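Long-range contacts in p800 reaction center core protein (PDB 5V8K), which forms the homodimeric core of the heliobacterial photosynthetic reaction center, carrying bacteriochlorophylls g and g', a chlorophyll and ligands for a [4Fe-4S] cluster: residues E312-F317 against V405-T410; A342-A347 against S466-A471; M551-A556 against K567-A572. All coordinates share one frame; numbering follows the deposited sequence.

Contacts 1 and 2 both use helix 311-344, near its two ends, and their centres lie about 44 Å apart. Contact 1 is buried, contact 2 partly buried, and contact 3, held between helix 543-560 and the loop before helix 575-599, lies at the surface. The chemistry follows the place: a neutral amide grips backbone carbonyls in contact 1, a buried carboxylate gathers donors in contact 2, and an aromatic ring and pigment dominate contact 3, with a lysine-asparagine pair beside them. All three reach the second subunit. Contacts 1 and 3 are about 24 Å apart at their nearest atoms within one chain, yet across the dimer Lys-315 of one copy meets Trp-555 of the other.

Contact 1. Residues E312-F317 against V405-T410; sequences EFQKKF and VSPWTT
Gln-314, in the first turn of helix 311-344, faces the turn that leads into helix 407-411, with its CA 7.4 Å from that of Ser-406. The motif on the far side is a helix N-cap: Ser-406 OG accepts weak bonds from Trp-408 N and Thr-409 N, and it also bonds to Glu-548 of the second subunit. The Gln-314 chain runs extended beyond CG (chi2 170°) and delivers its amide to the turn. There NE2 donates to Val-405 O at 3.0 Å, from 37° above the carbonyl plane and with an N-H...O angle of 146°. The same nitrogen donates to Phe-401 O at the end of helix 376-401, while OE1 bonds to His-311, so both ends of the amide are held and its rotation is fixed. A leucine here would probably leave the carbonyls of Val-405 and Phe-401 without this shared donor and the turn less firmly tied to the helix. Gln-314 OE1 lies 3.3 Å from Pro-407 CD. Alongside, the Lys-315 chain passes the proline ring, running the opposite way, with CE 3.9 Å from Pro-407 CB. Lys-315 forms a cation-pi contact with Trp-555 of the second subunit, and its NZ bridges to Glu-312 OE1 at 3.3 Å.

Contact 2. Residues A342-A347 against S466-A471; sequences ADIHAA and SFVAVA. With GB0 (Bacteriochlorophyll g'), chain C.
Asp-343, in the last turn of helix 311-344, places its carboxylate in the curve of loop 466-471, and the CA atoms of Asp-343 and Ala-471 are 5.0 Å apart. The polar bonds centre on this carboxylate. Its OD1 accepts from Ala-471 N at 2.8 Å, a fairly straight bond (162°) that arrives from well above the carboxylate plane. On the other oxygen, Ser-466 OG donates to the anti lone pair of OD2 at 2.7 Å, and Tyr-358 OH is a second partner of OD2. Three bonds thus satisfy the buried carboxylate, and they would probably favour its charged form, against the opposing influence of the helix C-terminal end nearby. With OG anti to its own backbone N (chi1 175°), Ser-466 also accepts a weak bond from Val-468 N, so one hydroxyl links the aspartate to the bend of the loop.

The apolar contacts flank this network. Val-468 CG2 lies 3.6 Å from Asp-343 CB, and it meets Ile-344 CG1 at 4.1 Å, the two side chains crossing at about a right angle. Further along, Ala-346 CB and Ala-471 CB press together at 3.5 Å, tighter than usual for two carbons. Val-468 also packs on Phe-514 of the second subunit.

The pigment contact is made by Phe-467, whose ring turns toward the tail of bacteriochlorophyll g': its edge, at CE1, touches C13 of the pigment at 3.5 Å, with that carbon in the ring plane. The whole is a helix end tied through an aspartate to the interhelical loop 466-471, which also lines a pigment-tail pocket of this photosystem I-like reaction center.

Contact 3. Residues M551-A556 against K567-A572; sequences MVLKWA and KMYNRA. With GBF (Bacteriochlorophyll g), chain B.
The ring of Tyr-569 is held between two side chains. Leu-553 CD1 sits over the middle of one face, a CH-pi contact 3.8 Å from the ring centroid and only 4° off the normal; Met-568 CG covers the opposite face, displaced toward the rim. At the ring's edge, in its plane, lies CHD of a bacteriochlorophyll g, 3.9 Å from Tyr-569 CE2, and the hydroxyl end reaches the pigment methyl CMD. A chlorophyll touches the same tyrosine. Leu-553 serves both neighbours, since its other methyl, CD2, comes within 3.4 Å of the pigment keto oxygen OBD. Ala-556, one turn on, puts CB 3.7 Å from the methyl CED of the pigment ester.

Away from the pigment, Lys-554 lies across the backbone of the loop. Its CB rests 3.6 Å from Tyr-569 O, and the chain stays extended until it bends at chi4 (62°), which places NZ against Asn-570 OD1. The modelled separation of NZ and OD1, 2.5 Å, is very short for a hydrogen bond, so its exact length is doubtful. Lys-567 NZ is 6.6 Å from Lys-554 NZ, where the like charges would probably repel each other somewhat.

Tyr-569 thus packs beside Leu-553 of helix 543-560, and both border the pigment, the tyrosine lying in the connection that follows helix 563-566. Beyond it Arg-571 forms a salt bridge with Glu-577 at the start of helix 575-599, and Ala-572 N bonds back to Asp-547 of helix 543-560, while Met-322 of the second subunit packs against Leu-553.

Contact 1. Residues E312-F317 against V405-T410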
loop_
_atom_site.group_PDB
_atom_site.type_symbol
_atom_site.label_atom_id
_atom_site.label_comp_id
_atom_site.label_asym_id
_atom_site.label_seq_id
_atom_site.Cartn_x
_atom_site.Cartn_y
_atom_site.Cartn_z
ATOM N N GLU A 312 24.202 -25.277 11.950
ATOM C CA GLU A 312 23.145 -26.275 11.987
ATOM C C GLU A 312 22.089 -25.913 13.036
ATOM O O GLU A 312 20.898 -26.093 12.797
ATOM C CB GLU A 312 23.726 -27.660 12.226
ATOM C CG GLU A 312 23.162 -28.743 11.250
ATOM C CD GLU A 312 23.467 -28.498 9.721
ATOM O OE1 GLU A 312 24.339 -27.647 9.380
ATOM O OE2 GLU A 312 22.828 -29.175 8.857
ATOM N N PHE A 313 22.497 -25.392 14.198
ATOM C CA PHE A 313 21.509 -24.915 15.154
ATOM C C PHE A 313 20.658 -23.795 14.558
ATOM O O PHE A 313 19.437 -23.808 14.687
ATOM C CB PHE A 313 22.172 -24.429 16.449
ATOM C CG PHE A 313 21.214 -23.720 17.347
ATOM C CD1 PHE A 313 20.991 -22.360 17.181
ATOM C CD2 PHE A 313 20.491 -24.404 18.308
ATOM C CE1 PHE A 313 20.069 -21.674 17.972
ATOM C CE2 PHE A 313 19.564 -23.733 19.113
ATOM C CZ PHE A 313 19.363 -22.360 18.945
ATOM N N GLN A 314 21.282 -22.855 13.857
ATOM C CA GLN A 314 20.569 -21.725 13.282
ATOM C C GLN A 314 19.476 -22.160 12.311
ATOM O O GLN A 314 18.354 -21.616 12.325
ATOM C CB GLN A 314 21.575 -20.817 12.591
ATOM C CG GLN A 314 22.456 -20.077 13.559
ATOM C CD GLN A 314 23.585 -19.372 12.860
ATOM O OE1 GLN A 314 24.140 -19.876 11.860
ATOM N NE2 GLN A 314 23.942 -18.206 13.371
ATOM N N LYS A 315 19.792 -23.109 11.428
ATOM C CA LYS A 315 18.809 -23.553 10.440
ATOM C C LYS A 315 17.699 -24.367 11.091
ATOM O O LYS A 315 16.526 -24.173 10.778
ATOM C CB LYS A 315 19.475 -24.362 9.335
ATOM C CG LYS A 315 20.549 -23.624 8.564
ATOM C CD LYS A 315 20.830 -24.302 7.254
ATOM C CE LYS A 315 22.257 -24.218 6.830
ATOM N NZ LYS A 315 23.069 -25.309 7.423
ATOM N N LYS A 316 18.050 -25.303 11.976
ATOM C CA LYS A 316 17.037 -26.117 12.639
ATOM C C LYS A 316 16.088 -25.239 13.445
ATOM O O LYS A 316 14.866 -25.410 13.398
ATOM C CB LYS A 316 17.686 -27.139 13.575
ATOM C CG LYS A 316 18.630 -28.108 12.925
ATOM C CD LYS A 316 18.836 -29.324 13.811
ATOM C CE LYS A 316 20.016 -30.175 13.358
ATOM N NZ LYS A 316 20.381 -31.147 14.468
ATOM N N PHE A 317 16.651 -24.313 14.217
ATOM C CA PHE A 317 15.839 -23.465 15.068
ATOM C C PHE A 317 14.980 -22.516 14.245
ATOM O O PHE A 317 13.772 -22.401 14.478
ATOM C CB PHE A 317 16.727 -22.691 16.030
ATOM C CG PHE A 317 15.957 -21.919 17.021
ATOM C CD1 PHE A 317 15.547 -22.493 18.204
ATOM C CD2 PHE A 317 15.604 -20.618 16.759
ATOM C CE1 PHE A 317 14.802 -21.750 19.122
ATOM C CE2 PHE A 317 14.856 -19.892 17.660
ATOM C CZ PHE A 317 14.461 -20.465 18.836
ATOM N N VAL A 405 27.218 -14.059 12.684
ATOM C CA VAL A 405 27.437 -14.909 11.526
ATOM C C VAL A 405 26.162 -15.692 11.256
ATOM O O VAL A 405 25.284 -15.833 12.115
ATOM C CB VAL A 405 28.648 -15.857 11.689
ATOM C CG1 VAL A 405 29.927 -15.078 11.920
ATOM C CG2 VAL A 405 28.438 -16.820 12.827
ATOM N N SER A 406 26.029 -16.132 10.016
ATOM C CA SER A 406 24.883 -16.909 9.591
ATOM C C SER A 406 25.320 -17.826 8.476
ATOM O O SER A 406 26.447 -17.696 7.951
ATOM C CB SER A 406 23.734 -16.005 9.128
ATOM O OG SER A 406 24.047 -15.448 7.869
ATOM N N PRO A 407 24.500 -18.791 8.082
ATOM C CA PRO A 407 24.860 -19.611 6.924
ATOM C C PRO A 407 25.086 -18.762 5.684
ATOM O O PRO A 407 25.916 -19.121 4.845
ATOM C CB PRO A 407 23.670 -20.564 6.774
ATOM C CG PRO A 407 22.981 -20.541 8.101
ATOM C CD PRO A 407 23.240 -19.236 8.715
ATOM N N TRP A 408 24.411 -17.612 5.582
ATOM C CA TRP A 408 24.574 -16.747 4.419
ATOM C C TRP A 408 25.955 -16.086 4.398
ATOM O O TRP A 408 26.629 -16.091 3.361
ATOM C CB TRP A 408 23.439 -15.714 4.391
ATOM C CG TRP A 408 23.436 -14.879 3.182
ATOM C CD1 TRP A 408 22.770 -15.122 2.000
ATOM C CD2 TRP A 408 24.143 -13.655 3.006
ATOM N NE1 TRP A 408 23.033 -14.109 1.100
ATOM C CE2 TRP A 408 23.869 -13.198 1.696
ATOM C CE3 TRP A 408 25.000 -12.896 3.830
ATOM C CZ2 TRP A 408 24.433 -12.038 1.185
ATOM C CZ3 TRP A 408 25.556 -11.732 3.322
ATOM C CH2 TRP A 408 25.282 -11.320 2.009
ATOM N N THR A 409 26.422 -15.548 5.542
ATOM C CA THR A 409 27.740 -14.900 5.565
ATOM C C THR A 409 28.843 -15.909 5.279
ATOM O O THR A 409 29.852 -15.587 4.640
ATOM C CB THR A 409 28.024 -14.200 6.911
ATOM O OG1 THR A 409 28.046 -15.152 7.991
ATOM C CG2 THR A 409 27.008 -13.120 7.222
ATOM N N THR A 410 28.683 -17.132 5.759
ATOM C CA THR A 410 29.626 -18.181 5.402
ATOM C C THR A 410 29.525 -18.558 3.923
ATOM O O THR A 410 30.546 -18.689 3.236
ATOM C CB THR A 410 29.395 -19.384 6.308
ATOM O OG1 THR A 410 29.794 -19.031 7.640
ATOM C CG2 THR A 410 30.199 -20.583 5.857
#

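Contact 2. Residues A342-A347 against S466-A471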
loop_
_atom_site.group_PDB
_atom_site.type_symbol
_atom_site.label_atom_id
_atom_site.label_comp_id
_atom_site.label_asym_id
_atom_site.label_seq_id
_atom_site.Cartn_x
_atom_site.Cartn_y
_atom_site.Cartn_z
ATOM N N ALA A 342 -16.622 -18.716 -1.492
ATOM C CA ALA A 342 -17.981 -19.218 -1.331
ATOM C C ALA A 342 -18.990 -18.088 -1.036
ATOM O O ALA A 342 -20.044 -18.017 -1.670
ATOM C CB ALA A 342 -17.991 -20.279 -0.214
ATOM N N ASP A 343 -18.691 -17.213 -0.061
ATOM C CA ASP A 343 -19.559 -16.075 0.251
ATOM C C ASP A 343 -19.707 -15.133 -0.946
ATOM O O ASP A 343 -20.786 -14.596 -1.191
ATOM C CB ASP A 343 -19.007 -15.307 1.462
ATOM C CG ASP A 343 -19.363 -15.934 2.794
ATOM O OD1 ASP A 343 -20.481 -16.490 2.914
ATOM O OD2 ASP A 343 -18.505 -15.890 3.726
ATOM N N ILE A 344 -18.619 -14.871 -1.663
ATOM C CA ILE A 344 -18.649 -13.933 -2.774
ATOM C C ILE A 344 -19.606 -14.418 -3.853
ATOM O O ILE A 344 -20.427 -13.646 -4.359
ATOM C CB ILE A 344 -17.238 -13.720 -3.338
ATOM C CG1 ILE A 344 -16.403 -12.787 -2.422
ATOM C CG2 ILE A 344 -17.272 -13.105 -4.755
ATOM C CD1 ILE A 344 -14.904 -12.759 -2.812
ATOM N N HIS A 345 -19.519 -15.718 -4.211
ATOM C CA HIS A 345 -20.168 -16.266 -5.390
ATOM C C HIS A 345 -21.467 -16.982 -5.063
ATOM O O HIS A 345 -21.993 -17.703 -5.916
ATOM C CB HIS A 345 -19.210 -17.214 -6.140
ATOM C CG HIS A 345 -18.030 -16.520 -6.738
ATOM N ND1 HIS A 345 -16.840 -16.368 -6.064
ATOM C CD2 HIS A 345 -17.859 -15.915 -7.934
ATOM C CE1 HIS A 345 -15.982 -15.700 -6.818
ATOM N NE2 HIS A 345 -16.581 -15.399 -7.953
ATOM N N ALA A 346 -22.011 -16.790 -3.865
ATOM C CA ALA A 346 -23.114 -17.630 -3.396
ATOM C C ALA A 346 -24.350 -17.524 -4.282
ATOM O O ALA A 346 -25.122 -18.487 -4.386
ATOM C CB ALA A 346 -23.454 -17.254 -1.955
ATOM N N ALA A 347 -24.549 -16.384 -4.952
ATOM C CA ALA A 347 -25.713 -16.244 -5.824
ATOM C C ALA A 347 -25.567 -17.003 -7.143
ATOM O O ALA A 347 -26.574 -17.169 -7.851
ATOM C CB ALA A 347 -25.977 -14.761 -6.106
ATOM N N SER A 466 -14.390 -15.660 7.297
ATOM C CA SER A 466 -14.463 -15.217 5.916
ATOM C C SER A 466 -13.932 -13.792 5.886
ATOM O O SER A 466 -13.987 -13.090 6.893
ATOM C CB SER A 466 -15.912 -15.309 5.389
ATOM O OG SER A 466 -16.022 -14.779 4.075
ATOM N N PHE A 467 -13.424 -13.357 4.722
ATOM C CA PHE A 467 -12.989 -11.977 4.594
ATOM C C PHE A 467 -14.158 -11.041 4.255
ATOM O O PHE A 467 -14.026 -9.817 4.417
ATOM C CB PHE A 467 -11.874 -11.820 3.521
ATOM C CG PHE A 467 -10.651 -12.653 3.754
ATOM C CD1 PHE A 467 -10.146 -12.830 5.024
ATOM C CD2 PHE A 467 -10.018 -13.281 2.685
ATOM C CE1 PHE A 467 -9.025 -13.594 5.235
ATOM C CE2 PHE A 467 -8.894 -14.045 2.881
ATOM C CZ PHE A 467 -8.395 -14.210 4.169
ATOM N N VAL A 468 -15.283 -11.570 3.779
ATOM C CA VAL A 468 -16.468 -10.775 3.469
ATOM C C VAL A 468 -17.626 -11.207 4.348
ATOM O O VAL A 468 -17.484 -12.135 5.154
ATOM C CB VAL A 468 -16.849 -10.877 1.983
ATOM C CG1 VAL A 468 -15.729 -10.331 1.134
ATOM C CG2 VAL A 468 -17.120 -12.288 1.602
ATOM N N ALA A 469 -18.769 -10.529 4.210
ATOM C CA ALA A 469 -19.970 -10.881 4.958
ATOM C C ALA A 469 -20.507 -12.238 4.541
ATOM O O ALA A 469 -20.463 -12.610 3.367
ATOM C CB ALA A 469 -21.084 -9.834 4.774
ATOM N N VAL A 470 -21.010 -12.972 5.540
ATOM C CA VAL A 470 -21.629 -14.270 5.339
ATOM C C VAL A 470 -22.812 -14.146 4.394
ATOM O O VAL A 470 -23.713 -13.326 4.607
ATOM C CB VAL A 470 -22.088 -14.836 6.688
ATOM C CG1 VAL A 470 -22.781 -16.150 6.496
ATOM C CG2 VAL A 470 -20.926 -15.004 7.647
ATOM N N ALA A 471 -22.862 -15.018 3.385
ATOM C CA ALA A 471 -23.959 -14.995 2.426
ATOM C C ALA A 471 -25.150 -15.803 2.936
ATOM O O ALA A 471 -25.038 -16.627 3.839
ATOM C CB ALA A 471 -23.485 -15.524 1.075
HETATM C C1 GB0 C . -1.480 -4.698 6.672
HETATM C C2 GB0 C . -2.603 -5.494 7.266
HETATM C C3 GB0 C . -3.730 -5.572 6.603
HETATM C C4 GB0 C . -3.919 -4.901 5.290
HETATM C C5 GB0 C . -4.822 -6.352 7.213
HETATM C C6 GB0 C . -5.301 -7.406 6.252
HETATM N NB GB0 C . -6.432 1.736 1.342
HETATM N ND GB0 C . -8.120 1.349 4.901
HETATM C C10 GB0 C . -7.383 -9.910 8.320
HETATM C C11 GB0 C . -7.278 -11.409 8.131
HETATM C C12 GB0 C . -8.617 -12.046 8.418
HETATM C C13 GB0 C . -8.684 -13.346 8.738
HETATM C C14 GB0 C . -7.450 -14.170 8.861
HETATM C C15 GB0 C . -9.992 -14.050 8.968
HETATM C C1A GB0 C . -5.144 0.505 5.160
HETATM C C1B GB0 C . -5.129 1.811 1.077
HETATM C C1C GB0 C . -9.474 2.260 1.347
HETATM C C1D GB0 C . -9.267 1.574 5.480
HETATM C C2A GB0 C . -3.667 0.495 5.489
HETATM C C2B GB0 C . -4.989 2.207 -0.240
HETATM C C2C GB0 C . -10.883 2.460 0.915
HETATM C C2D GB0 C . -9.551 1.292 7.012
HETATM C C3A GB0 C . -3.111 1.316 4.347
HETATM C C3B GB0 C . -6.237 2.387 -0.789
HETATM C C3C GB0 C . -11.273 2.363 2.338
HETATM C C3D GB0 C . -8.238 0.846 7.137
HETATM C C4A GB0 C . -4.314 1.286 3.450
HETATM C C4B GB0 C . -7.136 2.129 0.246
HETATM C C4C GB0 C . -10.250 2.185 3.252
HETATM C C4D GB0 C . -7.402 0.878 5.977
HETATM C C7 GB0 C . -6.428 -8.143 6.915
HETATM C C8 GB0 C . -6.208 -9.218 7.677
HETATM C C9 GB0 C . -4.811 -9.682 7.938
HETATM C CAA GB0 C . -3.071 -0.905 5.526
HETATM C CAB GB0 C . -6.388 2.779 -2.217
HETATM C CAC GB0 C . -12.654 2.446 2.857
HETATM C CAD GB0 C . -7.437 0.316 8.244
HETATM C CBA GB0 C . -1.627 -0.878 6.018
HETATM C CBB GB0 C . -7.434 3.271 -2.794
HETATM C CBC GB0 C . -13.854 2.655 1.964
HETATM C CBD GB0 C . -6.062 0.031 7.714
HETATM C CED GB0 C . -4.871 -3.069 9.464
HETATM C CGA GB0 C . -1.069 -2.277 6.130
HETATM C CGD GB0 C . -5.826 -1.418 7.917
HETATM C CHA GB0 C . -6.096 0.477 6.296
HETATM C CHB GB0 C . -4.128 1.515 2.115
HETATM C CHC GB0 C . -8.605 2.271 0.152
HETATM C CHD GB0 C . -10.413 2.054 4.699
HETATM C CMA GB0 C . -2.760 2.785 4.681
HETATM C CMB GB0 C . -3.730 2.332 -1.018
HETATM C CMC GB0 C . -11.045 3.855 0.301
HETATM C CMD GB0 C . -10.713 1.435 7.898
HETATM N NA GB0 C . -5.492 1.168 4.054
HETATM N NC GB0 C . -9.081 2.104 2.600
HETATM O O1A GB0 C . -0.078 -2.637 5.508
HETATM O O1D GB0 C . -6.297 -2.312 7.224
HETATM O O2A GB0 C . -1.872 -3.318 6.745
HETATM O O2D GB0 C . -5.014 -1.739 9.037
HETATM O OBD GB0 C . -7.636 0.138 9.491
HETATM MG MG GB0 C . -7.176 1.803 3.226
#

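Contact 3. Residues M551-A556 against K567-A572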
loop_
_atom_site.group_PDB
_atom_site.type_symbol
_atom_site.label_atom_id
_atom_site.label_comp_id
_atom_site.label_asym_id
_atom_site.label_seq_id
_atom_site.Cartn_x
_atom_site.Cartn_y
_atom_site.Cartn_z
ATOM N N MET A 551 19.401 17.285 -5.552
ATOM C CA MET A 551 20.333 18.339 -5.936
ATOM C C MET A 551 19.677 19.350 -6.859
ATOM O O MET A 551 20.017 20.535 -6.821
ATOM C CB MET A 551 21.548 17.747 -6.629
ATOM C CG MET A 551 22.444 16.912 -5.734
ATOM S SD MET A 551 23.780 16.173 -6.725
ATOM C CE MET A 551 24.801 17.578 -7.017
ATOM N N VAL A 552 18.734 18.899 -7.683
ATOM C CA VAL A 552 18.005 19.796 -8.571
ATOM C C VAL A 552 17.054 20.681 -7.768
ATOM O O VAL A 552 16.918 21.877 -8.041
ATOM C CB VAL A 552 17.251 18.961 -9.625
ATOM C CG1 VAL A 552 16.354 19.846 -10.513
ATOM C CG2 VAL A 552 18.234 18.214 -10.470
ATOM N N LEU A 553 16.346 20.094 -6.802
ATOM C CA LEU A 553 15.434 20.877 -5.976
ATOM C C LEU A 553 16.200 21.929 -5.144
ATOM O O LEU A 553 15.801 23.101 -5.071
ATOM C CB LEU A 553 14.628 19.939 -5.079
ATOM C CG LEU A 553 13.570 19.103 -5.826
ATOM C CD1 LEU A 553 13.172 17.916 -5.038
ATOM C CD2 LEU A 553 12.373 19.929 -6.097
ATOM N N LYS A 554 17.305 21.528 -4.514
ATOM C CA LYS A 554 18.122 22.487 -3.757
ATOM C C LYS A 554 18.624 23.593 -4.663
ATOM O O LYS A 554 18.487 24.780 -4.345
ATOM C CB LYS A 554 19.290 21.781 -3.072
ATOM C CG LYS A 554 20.238 22.728 -2.226
ATOM C CD LYS A 554 21.354 21.918 -1.574
ATOM C CE LYS A 554 22.463 22.812 -0.944
ATOM N NZ LYS A 554 21.856 23.644 0.135
ATOM N N TRP A 555 19.205 23.227 -5.808
ATOM C CA TRP A 555 19.673 24.225 -6.769
ATOM C C TRP A 555 18.556 25.178 -7.178
ATOM O O TRP A 555 18.754 26.386 -7.241
ATOM C CB TRP A 555 20.270 23.531 -8.006
ATOM C CG TRP A 555 20.682 24.461 -9.099
ATOM C CD1 TRP A 555 21.894 25.069 -9.247
ATOM C CD2 TRP A 555 19.874 24.900 -10.192
ATOM N NE1 TRP A 555 21.890 25.857 -10.375
ATOM C CE2 TRP A 555 20.667 25.754 -10.983
ATOM C CE3 TRP A 555 18.556 24.629 -10.595
ATOM C CZ2 TRP A 555 20.182 26.374 -12.137
ATOM C CZ3 TRP A 555 18.079 25.231 -11.746
ATOM C CH2 TRP A 555 18.897 26.096 -12.505
ATOM N N ALA A 556 17.354 24.671 -7.391
ATOM C CA ALA A 556 16.282 25.549 -7.863
ATOM C C ALA A 556 15.869 26.546 -6.793
ATOM O O ALA A 556 15.566 27.705 -7.091
ATOM C CB ALA A 556 15.075 24.715 -8.284
ATOM N N LYS A 567 17.393 23.878 1.689
ATOM C CA LYS A 567 18.119 23.014 2.621
ATOM C C LYS A 567 17.348 21.755 2.986
ATOM O O LYS A 567 17.952 20.781 3.442
ATOM C CB LYS A 567 18.459 23.792 3.891
ATOM C CG LYS A 567 19.669 24.635 3.733
ATOM C CD LYS A 567 19.727 25.713 4.766
ATOM C CE LYS A 567 21.093 26.408 4.712
ATOM N NZ LYS A 567 21.015 27.852 5.104
ATOM N N MET A 568 16.030 21.771 2.814
ATOM C CA MET A 568 15.218 20.570 2.964
ATOM C C MET A 568 15.720 19.460 2.045
ATOM O O MET A 568 15.517 18.272 2.327
ATOM C CB MET A 568 13.761 20.921 2.636
ATOM C CG MET A 568 12.728 19.786 2.690
ATOM S SD MET A 568 12.507 19.058 4.336
ATOM C CE MET A 568 12.446 20.469 5.408
ATOM N N TYR A 569 16.366 19.838 0.937
ATOM C CA TYR A 569 16.937 18.909 -0.025
ATOM C C TYR A 569 18.452 19.015 -0.103
ATOM O O TYR A 569 19.045 18.750 -1.153
ATOM C CB TYR A 569 16.303 19.115 -1.401
ATOM C CG TYR A 569 14.868 18.716 -1.349
ATOM C CD1 TYR A 569 14.527 17.394 -1.274
ATOM C CD2 TYR A 569 13.860 19.650 -1.315
ATOM C CE1 TYR A 569 13.212 17.005 -1.165
ATOM C CE2 TYR A 569 12.528 19.264 -1.219
ATOM C CZ TYR A 569 12.218 17.952 -1.143
ATOM O OH TYR A 569 10.899 17.525 -1.076
ATOM N N ASN A 570 19.093 19.352 1.027
ATOM C CA ASN A 570 20.554 19.286 1.140
ATOM C C ASN A 570 21.053 17.896 0.793
ATOM O O ASN A 570 22.118 17.739 0.195
ATOM C CB ASN A 570 20.995 19.625 2.565
ATOM C CG ASN A 570 21.675 20.955 2.682
ATOM O OD1 ASN A 570 21.539 21.858 1.855
ATOM N ND2 ASN A 570 22.402 21.093 3.759
ATOM N N ARG A 571 20.288 16.874 1.162
ATOM C CA ARG A 571 20.531 15.505 0.706
ATOM C C ARG A 571 19.268 14.719 0.977
ATOM O O ARG A 571 18.383 15.163 1.724
ATOM C CB ARG A 571 21.736 14.869 1.413
ATOM C CG ARG A 571 21.606 14.864 2.928
ATOM C CD ARG A 571 22.650 13.978 3.570
ATOM N NE ARG A 571 22.515 13.936 5.035
ATOM C CZ ARG A 571 21.688 13.133 5.705
ATOM N NH1 ARG A 571 20.870 12.268 5.070
ATOM N NH2 ARG A 571 21.685 13.175 7.027
ATOM N N ALA A 572 19.166 13.559 0.341
ATOM C CA ALA A 572 18.072 12.678 0.708
ATOM C C ALA A 572 18.396 12.025 2.044
ATOM O O ALA A 572 19.561 11.872 2.431
ATOM C CB ALA A 572 17.834 11.626 -0.380
HETATM MG MG GBF B . 9.722 24.942 -2.214
HETATM C CHA GBF B . 9.292 23.976 -5.587
HETATM C CHB GBF B . 9.587 28.080 -3.123
HETATM C CHC GBF B . 9.288 25.606 1.139
HETATM C CHD GBF B . 9.291 21.476 -1.450
HETATM N NA GBF B . 9.534 25.838 -3.952
HETATM C C1A GBF B . 9.356 25.442 -5.223
HETATM C C2A GBF B . 9.065 26.505 -6.239
HETATM C C3A GBF B . 9.665 27.714 -5.488
HETATM C C4A GBF B . 9.597 27.168 -4.097
HETATM C CMA GBF B . 11.113 28.097 -5.751
HETATM C CAA GBF B . 7.557 26.454 -6.310
HETATM C CBA GBF B . 6.833 27.720 -6.596
HETATM C CGA GBF B . 5.388 27.349 -6.595
HETATM O O1A GBF B . 4.887 26.968 -7.631
HETATM O O2A GBF B . 4.553 27.631 -5.439
HETATM N NB GBF B . 9.358 26.636 -1.169
HETATM C C1B GBF B . 9.498 27.862 -1.674
HETATM C C2B GBF B . 9.417 28.801 -0.647
HETATM C C3B GBF B . 9.310 28.066 0.514
HETATM C C4B GBF B . 9.359 26.716 0.153
HETATM C CMB GBF B . 9.400 30.297 -0.762
HETATM C CAB GBF B . 9.199 28.582 1.885
HETATM C CBB GBF B . 9.247 29.821 2.365
HETATM N NC GBF B . 9.376 23.797 -0.550
HETATM C C1C GBF B . 9.255 24.201 0.704
HETATM C C2C GBF B . 9.165 23.310 1.884
HETATM C C3C GBF B . 9.140 22.154 0.977
HETATM C C4C GBF B . 9.281 22.454 -0.373
HETATM C CMC GBF B . 10.486 23.348 2.663
HETATM C CAC GBF B . 9.047 20.738 1.429
HETATM C CBC GBF B . 8.886 20.306 2.876
HETATM N ND GBF B . 9.280 23.187 -3.123
HETATM C C1D GBF B . 9.292 21.916 -2.839
HETATM C C2D GBF B . 9.302 20.801 -3.998
HETATM C C3D GBF B . 9.306 21.789 -4.963
HETATM C C4D GBF B . 9.298 23.111 -4.514
HETATM C CMD GBF B . 9.288 19.330 -4.027
HETATM C CAD GBF B . 9.117 21.785 -6.422
HETATM O OBD GBF B . 9.354 20.905 -7.334
HETATM C CBD GBF B . 9.193 23.208 -6.841
HETATM C CGD GBF B . 10.473 23.467 -7.544
HETATM O O1D GBF B . 11.533 23.489 -6.936
HETATM O O2D GBF B . 10.545 23.693 -8.936
HETATM C CED GBF B . 11.834 23.391 -9.456
HETATM C C1 GBF B . 3.137 27.696 -5.594
HETATM C C2 GBF B . 2.397 27.996 -4.310
HETATM C C3 GBF B . 2.065 29.241 -3.947
HETATM C C4 GBF B . 1.312 29.465 -2.662
HETATM C C5 GBF B . 2.463 30.421 -4.808
#